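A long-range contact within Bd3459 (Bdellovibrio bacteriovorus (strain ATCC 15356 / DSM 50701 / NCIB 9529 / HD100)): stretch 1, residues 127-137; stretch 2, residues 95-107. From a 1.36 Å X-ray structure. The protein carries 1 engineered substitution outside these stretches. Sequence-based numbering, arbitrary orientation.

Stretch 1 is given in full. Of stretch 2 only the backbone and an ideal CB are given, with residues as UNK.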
ATOM      1  N   GLU A 127       7.822  25.050 -11.846  1.00 17.70           N
ATOM      2  CA  GLU A 127       6.889  25.932 -12.544  1.00 18.88           C
ATOM      3  C   GLU A 127       7.131  27.397 -12.249  1.00 18.98           C
ATOM      4  O   GLU A 127       7.062  28.213 -13.167  1.00 20.01           O
ATOM      5  CB  GLU A 127       5.448  25.569 -12.182  1.00 17.83           C
ATOM      6  CG  GLU A 127       4.981  24.313 -12.908  1.00 18.45           C
ATOM      7  CD  GLU A 127       4.939  24.548 -14.398  1.00 19.68           C
ATOM      8  OE1 GLU A 127       3.990  25.212 -14.837  1.00 20.65           O
ATOM      9  OE2 GLU A 127       5.904  24.194 -15.127  1.00 21.61           O
ATOM     10  N   LEU A 128       7.379  27.748 -10.986  1.00 18.71           N
ATOM     11  CA  LEU A 128       7.717  29.135 -10.655  1.00 19.50           C
ATOM     12  C   LEU A 128       8.931  29.563 -11.467  1.00 19.98           C
ATOM     13  O   LEU A 128       8.916  30.637 -12.096  1.00 20.32           O
ATOM     14  CB  LEU A 128       7.950  29.311  -9.146  1.00 20.35           C
ATOM     15  CG  LEU A 128       6.688  29.145  -8.281  1.00 20.24           C
ATOM     16  CD1 LEU A 128       7.080  29.036  -6.816  1.00 21.73           C
ATOM     17  CD2 LEU A 128       5.687  30.253  -8.462  1.00 22.30           C
ATOM     18  N   ASN A 129       9.965  28.718 -11.473  1.00 20.40           N
ATOM     19  CA  ASN A 129      11.157  29.028 -12.262  1.00 20.17           C
ATOM     20  C   ASN A 129      10.867  29.171 -13.763  1.00 21.42           C
ATOM     21  O   ASN A 129      11.409  30.061 -14.418  1.00 23.60           O
ATOM     22  CB  ASN A 129      12.257  27.988 -12.049  1.00 20.82           C
ATOM     23  CG  ASN A 129      12.946  28.072 -10.691  1.00 21.70           C
ATOM     24  OD1 ASN A 129      13.867  27.291 -10.464  1.00 25.37           O
ATOM     25  ND2 ASN A 129      12.546  28.977  -9.812  1.00 22.50           N
ATOM     26  N   ARG A 130      10.004  28.298 -14.289  1.00 21.84           N
ATOM     27  CA  ARG A 130       9.592  28.404 -15.694  1.00 23.83           C
ATOM     28  C   ARG A 130       8.962  29.767 -15.991  1.00 24.83           C
ATOM     29  O   ARG A 130       9.155  30.300 -17.082  1.00 29.91           O
ATOM     30  CB  ARG A 130       8.627  27.274 -16.058  1.00 24.78           C
ATOM     31  CG  ARG A 130       8.328  27.184 -17.549  1.00 28.40           C
ATOM     32  CD  ARG A 130       7.498  25.978 -17.923  1.00 30.08           C
ATOM     33  NE  ARG A 130       6.166  26.025 -17.307  1.00 32.07           N
ATOM     34  CZ  ARG A 130       5.087  26.645 -17.798  1.00 35.80           C
ATOM     35  NH1 ARG A 130       5.127  27.327 -18.958  1.00 40.48           N
ATOM     36  NH2 ARG A 130       3.945  26.592 -17.113  1.00 36.37           N
ATOM     37  N   MET A 131       8.238  30.312 -15.000  1.00 23.89           N
ATOM     38  CA  MET A 131       7.621  31.633 -15.071  1.00 25.48           C
ATOM     39  C   MET A 131       8.556  32.790 -14.728  1.00 24.51           C
ATOM     40  O   MET A 131       8.105  33.927 -14.644  1.00 25.73           O
ATOM     41  CB  MET A 131       6.434  31.708 -14.106  1.00 27.56           C
ATOM     42  CG  MET A 131       5.381  30.683 -14.349  1.00 30.97           C
ATOM     43  SD  MET A 131       3.879  31.371 -13.701  1.00 42.41           S
ATOM     44  CE  MET A 131       3.432  32.380 -15.115  1.00 41.39           C
ATOM     45  N   LYS A 132       9.840  32.518 -14.538  1.00 23.23           N
ATOM     46  CA  LYS A 132      10.838  33.537 -14.136  1.00 23.96           C
ATOM     47  C   LYS A 132      10.563  34.094 -12.720  1.00 22.31           C
ATOM     48  O   LYS A 132      10.900  35.245 -12.415  1.00 25.82           O
ATOM     49  CB  LYS A 132      11.023  34.632 -15.218  1.00 27.01           C
ATOM     50  CG  LYS A 132      11.521  34.043 -16.522  1.00 35.33           C
ATOM     51  CD  LYS A 132      12.881  33.353 -16.393  1.00 40.66           C
ATOM     52  CE  LYS A 132      13.470  32.924 -17.731  1.00 46.04           C
ATOM     53  NZ  LYS A 132      12.588  31.967 -18.451  1.00 50.72           N
ATOM     54  N   ILE A 133       9.964  33.262 -11.859  1.00 20.79           N
ATOM     55  CA  ILE A 133       9.817  33.580 -10.454  1.00 21.88           C
ATOM     56  C   ILE A 133      10.898  32.807  -9.715  1.00 21.76           C
ATOM     57  O   ILE A 133      10.861  31.580  -9.656  1.00 23.44           O
ATOM     58  CB  ILE A 133       8.414  33.241  -9.936  1.00 21.89           C
ATOM     59  CG1 ILE A 133       7.364  34.004 -10.733  1.00 22.44           C
ATOM     60  CG2 ILE A 133       8.337  33.594  -8.458  1.00 23.16           C
ATOM     61  CD1 ILE A 133       5.935  33.631 -10.424  1.00 24.63           C
ATOM     62  N   THR A 134      11.883  33.525  -9.201  1.00 23.46           N
ATOM     63  CA  THR A 134      12.995  32.928  -8.461  1.00 24.22           C
ATOM     64  C   THR A 134      13.137  33.464  -7.045  1.00 25.88           C
ATOM     65  O   THR A 134      13.826  32.843  -6.220  1.00 28.14           O
ATOM     66  CB  THR A 134      14.345  33.176  -9.171  1.00 27.68           C
ATOM     67  OG1 THR A 134      14.543  34.583  -9.335  1.00 28.47           O
ATOM     68  CG2 THR A 134      14.365  32.511 -10.508  1.00 29.28           C
ATOM     69  N   LYS A 135      12.558  34.636  -6.795  1.00 25.03           N
ATOM     70  CA  LYS A 135      12.618  35.287  -5.498  1.00 26.01           C
ATOM     71  C   LYS A 135      11.219  35.671  -5.106  1.00 23.93           C
ATOM     72  O   LYS A 135      10.544  36.377  -5.853  1.00 25.71           O
ATOM     73  CB  LYS A 135      13.499  36.535  -5.579  1.00 31.86           C
ATOM     74  CG  LYS A 135      14.977  36.212  -5.688  1.00 37.36           C
ATOM     75  CD  LYS A 135      15.812  37.424  -6.114  1.00 43.85           C
ATOM     76  CE  LYS A 135      17.158  37.010  -6.722  1.00 49.52           C
ATOM     77  NZ  LYS A 135      17.033  36.299  -8.038  1.00 53.15           N
ATOM     78  N   ILE A 136      10.819  35.231  -3.927  1.00 23.09           N
ATOM     79  CA  ILE A 136       9.538  35.557  -3.332  1.00 22.88           C
ATOM     80  C   ILE A 136       9.812  36.366  -2.080  1.00 21.60           C
ATOM     81  O   ILE A 136      10.566  35.946  -1.186  1.00 23.51           O
ATOM     82  CB  ILE A 136       8.736  34.297  -2.968  1.00 22.43           C
ATOM     83  CG1 ILE A 136       8.449  33.473  -4.229  1.00 24.74           C
ATOM     84  CG2 ILE A 136       7.438  34.668  -2.259  1.00 23.98           C
ATOM     85  CD1 ILE A 136       7.945  32.061  -3.978  1.00 27.33           C
ATOM     86  N   GLU A 137       9.201  37.534  -1.997  1.00 22.17           N
ATOM     87  CA  GLU A 137       9.399  38.407  -0.866  1.00 24.45           C
ATOM     88  C   GLU A 137       8.533  37.926   0.291  1.00 24.85           C
ATOM     89  O   GLU A 137       9.052  37.517   1.309  1.00 29.42           O
ATOM     90  CB  GLU A 137       9.063  39.850  -1.259  1.00 28.05           C
ATOM     91  CG  GLU A 137       9.322  40.844  -0.150  1.00 31.73           C
ATOM     92  CD  GLU A 137      10.789  40.915   0.203  1.00 36.90           C
ATOM     93  OE1 GLU A 137      11.622  41.214  -0.706  1.00 43.24           O
ATOM     94  OE2 GLU A 137      11.089  40.660   1.387  1.00 40.71           O
ATOM     95  N   UNK A  95      -1.857  33.594  -5.817  1.00 17.56           N
ATOM     96  CA  UNK A  95      -2.136  34.989  -6.112  1.00 18.30           C
ATOM     97  C   UNK A  95      -0.806  35.710  -6.128  1.00 18.62           C
ATOM     98  O   UNK A  95      -0.172  35.810  -5.092  1.00 20.07           O
ATOM     99  CB  UNK A  95      -3.100  35.607  -5.098  1.00 18.30           C
ATOM    100  N   UNK A  96      -0.370  36.122  -7.319  1.00 18.21           N
ATOM    101  CA  UNK A  96       1.010  36.553  -7.564  1.00 19.69           C
ATOM    102  C   UNK A  96       1.050  38.038  -7.858  1.00 19.99           C
ATOM    103  O   UNK A  96       0.400  38.484  -8.825  1.00 21.73           O
ATOM    104  CB  UNK A  96       1.631  35.769  -8.722  1.00 19.69           C
ATOM    105  N   UNK A  97       1.837  38.792  -7.092  1.00 20.07           N
ATOM    106  CA  UNK A  97       1.951  40.242  -7.291  1.00 21.72           C
ATOM    107  C   UNK A  97       3.421  40.650  -7.405  1.00 22.38           C
ATOM    108  O   UNK A  97       4.214  40.296  -6.520  1.00 24.06           O
ATOM    109  CB  UNK A  97       1.279  40.998  -6.143  1.00 21.72           C
ATOM    110  N   UNK A  98       3.790  41.388  -8.469  1.00 23.42           N
ATOM    111  CA  UNK A  98       5.190  41.846  -8.549  1.00 25.09           C
ATOM    112  C   UNK A  98       5.509  42.887  -7.473  1.00 26.31           C
ATOM    113  O   UNK A  98       4.622  43.629  -7.065  1.00 28.94           O
ATOM    114  CB  UNK A  98       5.476  42.433  -9.933  1.00 25.09           C
ATOM    115  N   UNK A  99       6.744  42.894  -6.976  1.00 27.23           N
ATOM    116  CA  UNK A  99       7.176  43.904  -6.004  1.00 31.93           C
ATOM    117  C   UNK A  99       8.253  44.759  -6.624  1.00 38.65           C
ATOM    118  O   UNK A  99       8.898  44.358  -7.599  1.00 38.44           O
ATOM    119  CB  UNK A  99       7.682  43.257  -4.713  1.00 31.93           C
ATOM    120  N   UNK A 100       8.480  45.910  -6.000  1.00 44.59           N
ATOM    121  CA  UNK A 100       9.388  46.940  -6.516  1.00 47.75           C
ATOM    122  C   UNK A 100      10.815  46.457  -6.855  1.00 50.23           C
ATOM    123  O   UNK A 100      11.448  47.029  -7.751  1.00 57.85           O
ATOM    124  CB  UNK A 100       9.484  48.067  -5.485  1.00 47.75           C
ATOM    125  N   UNK A 101      11.313  45.422  -6.165  1.00 49.46           N
ATOM    126  CA  UNK A 101      12.698  44.928  -6.366  1.00 50.88           C
ATOM    127  C   UNK A 101      12.883  43.737  -7.347  1.00 50.36           C
ATOM    128  O   UNK A 101      13.936  43.075  -7.317  1.00 50.43           O
ATOM    129  CB  UNK A 101      13.257  44.510  -5.005  1.00 50.88           C
ATOM    130  N   UNK A 102      11.884  43.464  -8.199  1.00 45.94           N
ATOM    131  CA  UNK A 102      11.931  42.326  -9.142  1.00 46.50           C
ATOM    132  C   UNK A 102      11.517  40.981  -8.555  1.00 42.16           C
ATOM    133  O   UNK A 102      11.587  39.933  -9.218  1.00 44.36           O
ATOM    134  CB  UNK A 102      13.350  42.192  -9.699  1.00 46.50           C
ATOM    135  N   UNK A 103      11.096  40.993  -7.299  1.00 35.55           N
ATOM    136  CA  UNK A 103      10.577  39.796  -6.660  1.00 33.36           C
ATOM    137  C   UNK A 103       9.053  39.776  -6.801  1.00 29.12           C
ATOM    138  O   UNK A 103       8.452  40.594  -7.541  1.00 29.25           O
ATOM    139  CB  UNK A 103      10.993  39.738  -5.189  1.00 33.36           C
ATOM    140  N   UNK A 104       8.443  38.798  -6.129  1.00 23.62           N
ATOM    141  CA  UNK A 104       6.994  38.639  -6.135  1.00 22.20           C
ATOM    142  C   UNK A 104       6.510  38.341  -4.744  1.00 21.06           C
ATOM    143  O   UNK A 104       7.224  37.710  -3.957  1.00 22.12           O
ATOM    144  CB  UNK A 104       6.562  37.532  -7.099  1.00 22.20           C
ATOM    145  N   UNK A 105       5.308  38.819  -4.443  1.00 20.54           N
ATOM    146  CA  UNK A 105       4.538  38.335  -3.299  1.00 21.34           C
ATOM    147  C   UNK A 105       3.585  37.273  -3.792  1.00 20.36           C
ATOM    148  O   UNK A 105       2.976  37.426  -4.866  1.00 21.55           O
ATOM    149  CB  UNK A 105       3.783  39.469  -2.603  1.00 21.34           C
ATOM    150  N   UNK A 106       3.439  36.195  -3.019  1.00 19.49           N
ATOM    151  CA  UNK A 106       2.569  35.100  -3.410  1.00 19.45           C
ATOM    152  C   UNK A 106       1.723  34.678  -2.240  1.00 18.54           C
ATOM    153  O   UNK A 106       2.250  34.364  -1.180  1.00 19.77           O
ATOM    154  CB  UNK A 106       3.378  33.915  -3.941  1.00 19.45           C
ATOM    155  N   UNK A 107       0.411  34.633  -2.442  1.00 18.57           N
ATOM    156  CA  UNK A 107      -0.498  34.047  -1.465  1.00 18.07           C
ATOM    157  C   UNK A 107      -1.045  32.739  -2.012  1.00 17.35           C
ATOM    158  O   UNK A 107      -1.598  32.725  -3.108  1.00 18.27           O
ATOM    159  CB  UNK A 107      -1.636  35.011  -1.124  1.00 18.07           C
TER

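Stretch 2 forms a hairpin, strands 95-98 and 104-107 joined by a type I turn, and its second strand runs parallel to strand 135-136 of stretch 1. Positions 95, 97, 98 and 100 have ideal CB atoms beyond reach of stretch 1, which therefore says little about their identity; they are His95, Thr97, Pro98 and Ala100.

Position 96 points toward stretch 1, its ideal CB 5.1 Å from Ile133 CD1. A mid-sized apolar side chain would close that gap. It is Val96, whose CG1 lies 4.1 Å from Ile133 CD1.

Position 99 opens the turn and points toward stretch 1, with its ideal CB 5.0 Å from Glu137 CB. A small residue, polar or apolar, would suit. Thr99 places CG2 4.4 Å from Glu137 CB, while its OG1 donates to OD1 of the residue at 101 (2.7 Å).

Position 101 also points toward stretch 1 but has no atom of stretch 1 within 5.5 Å of its ideal CB. The carboxylate of Glu137 favours a polar side chain able to donate. Asn101 does so weakly, ND2 to Glu137 OE1 at 3.4 Å, and water 1 links the same pair by donating to Asn101 OD1, weakly, and to Glu137 OE1. At 102 the positive phi (83°) favours glycine, and Gly102 is found.

Position 103 has its ideal CB 3.5 Å from Lys135 O, so bulk is disfavoured close to the backbone; alanine, serine or cysteine would fit. Ser103 directs OG to Asn101 OD1 (3.0 Å), and its backbone N donates to the same oxygen, tying down the turn.

Position 104 is paired with Ile136. Its N donates to Lys135 O (3.2 Å) and its O accepts from Glu137 N (2.8 Å), bonds available to many residues. The ideal CB, 4.5 Å from Ile133 CG2, lies on the sheet face that carries Ile136, where a large apolar or aromatic side chain could cover Ile133. Tyr104 has one ring face against Ile133 CG1, 4.1 Å from the ring centroid, a CH-pi contact. Its OH reaches Lys132 O through water 3.

Position 105 points away, its ideal CB 5.5 Å from Glu137 CB, so stretch 1 constrains it little and many side chains, polar or apolar, would be tolerated. Asp105 nevertheless brings OD1 back to 3.3 Å from Glu137 CB.

Position 106 points toward an apolar patch of Leu128, Ile133 and Ile136, calling for a branched or long aliphatic chain. Ile106 extends CD1 to Ile136 CD1 (3.8 Å), Leu128 CD2 (4.0 Å) and Ile133 CG2 (4.3 Å). Position 107, out of reach, is His107.

Stretch 2, residues 95-107: HVTPTANGSYDIH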
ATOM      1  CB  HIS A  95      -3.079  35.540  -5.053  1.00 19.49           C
ATOM      2  CG  HIS A  95      -4.386  34.824  -5.004  1.00 20.58           C
ATOM      3  ND1 HIS A  95      -5.464  35.247  -5.745  1.00 22.52           N
ATOM      4  CD2 HIS A  95      -4.790  33.701  -4.356  1.00 21.30           C
ATOM      5  CE1 HIS A  95      -6.490  34.446  -5.524  1.00 23.69           C
ATOM      6  NE2 HIS A  95      -6.109  33.496  -4.689  1.00 23.35           N
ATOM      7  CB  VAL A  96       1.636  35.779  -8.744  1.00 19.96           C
ATOM      8  CG1 VAL A  96       3.081  36.194  -8.950  1.00 20.90           C
ATOM      9  CG2 VAL A  96       1.524  34.269  -8.511  1.00 20.19           C
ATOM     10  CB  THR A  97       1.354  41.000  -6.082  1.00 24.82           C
ATOM     11  OG1 THR A  97       0.023  40.532  -5.829  1.00 25.56           O
ATOM     12  CG2 THR A  97       1.309  42.507  -6.363  1.00 25.39           C
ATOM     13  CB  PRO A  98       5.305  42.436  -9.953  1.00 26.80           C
ATOM     14  CG  PRO A  98       3.927  42.640 -10.423  1.00 27.52           C
ATOM     15  CD  PRO A  98       2.969  41.855  -9.602  1.00 24.78           C
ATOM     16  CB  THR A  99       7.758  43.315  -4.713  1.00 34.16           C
ATOM     17  OG1 THR A  99       9.021  42.703  -5.001  1.00 39.12           O
ATOM     18  CG2 THR A  99       6.816  42.321  -4.097  1.00 35.26           C
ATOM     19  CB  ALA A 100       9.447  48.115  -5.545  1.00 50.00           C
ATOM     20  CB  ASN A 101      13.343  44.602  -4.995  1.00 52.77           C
ATOM     21  CG  ASN A 101      12.652  43.451  -4.264  1.00 52.18           C
ATOM     22  OD1 ASN A 101      11.712  42.843  -4.781  1.00 51.62           O
ATOM     23  ND2 ASN A 101      13.108  43.159  -3.047  1.00 52.67           N
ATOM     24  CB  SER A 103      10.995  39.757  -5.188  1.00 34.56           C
ATOM     25  OG  SER A 103      12.405  39.905  -5.052  1.00 37.34           O
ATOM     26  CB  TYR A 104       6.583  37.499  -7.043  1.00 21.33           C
ATOM     27  CG  TYR A 104       6.886  37.767  -8.484  1.00 21.03           C
ATOM     28  CD1 TYR A 104       8.135  37.468  -9.029  1.00 21.02           C
ATOM     29  CD2 TYR A 104       5.929  38.337  -9.320  1.00 21.42           C
ATOM     30  CE1 TYR A 104       8.419  37.719 -10.361  1.00 22.41           C
ATOM     31  CE2 TYR A 104       6.221  38.593 -10.645  1.00 22.60           C
ATOM     32  CZ  TYR A 104       7.462  38.284 -11.158  1.00 22.57           C
ATOM     33  OH  TYR A 104       7.742  38.545 -12.485  1.00 26.73           O
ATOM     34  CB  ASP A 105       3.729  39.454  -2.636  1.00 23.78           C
ATOM     35  CG  ASP A 105       4.588  40.437  -1.866  1.00 26.56           C
ATOM     36  OD1 ASP A 105       5.737  40.112  -1.477  1.00 27.12           O
ATOM     37  OD2 ASP A 105       4.080  41.559  -1.644  1.00 32.08           O
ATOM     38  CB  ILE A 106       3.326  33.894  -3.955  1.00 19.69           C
ATOM     39  CG1 ILE A 106       4.131  34.306  -5.194  1.00 21.04           C
ATOM     40  CG2 ILE A 106       2.354  32.764  -4.309  1.00 20.04           C
ATOM     41  CD1 ILE A 106       4.890  33.177  -5.848  1.00 22.83           C
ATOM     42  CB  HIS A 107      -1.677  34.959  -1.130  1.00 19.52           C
ATOM     43  CG  HIS A 107      -2.701  34.322  -0.234  1.00 20.10           C
ATOM     44  ND1 HIS A 107      -2.491  34.121   1.114  1.00 20.29           N
ATOM     45  CD2 HIS A 107      -3.935  33.831  -0.497  1.00 20.11           C
ATOM     46  CE1 HIS A 107      -3.571  33.576   1.643  1.00 20.03           C
ATOM     47  NE2 HIS A 107      -4.448  33.366   0.687  1.00 20.81           N
TER
HETATM   48  O   HOH W   1      10.037  43.254  -2.291  1.00 44.00           O
HETATM   49  O   HOH W   2      11.745  36.510  -8.979  1.00 32.03           O
HETATM   50  O   HOH W   3      10.247  37.750 -13.306  1.00 31.23           O
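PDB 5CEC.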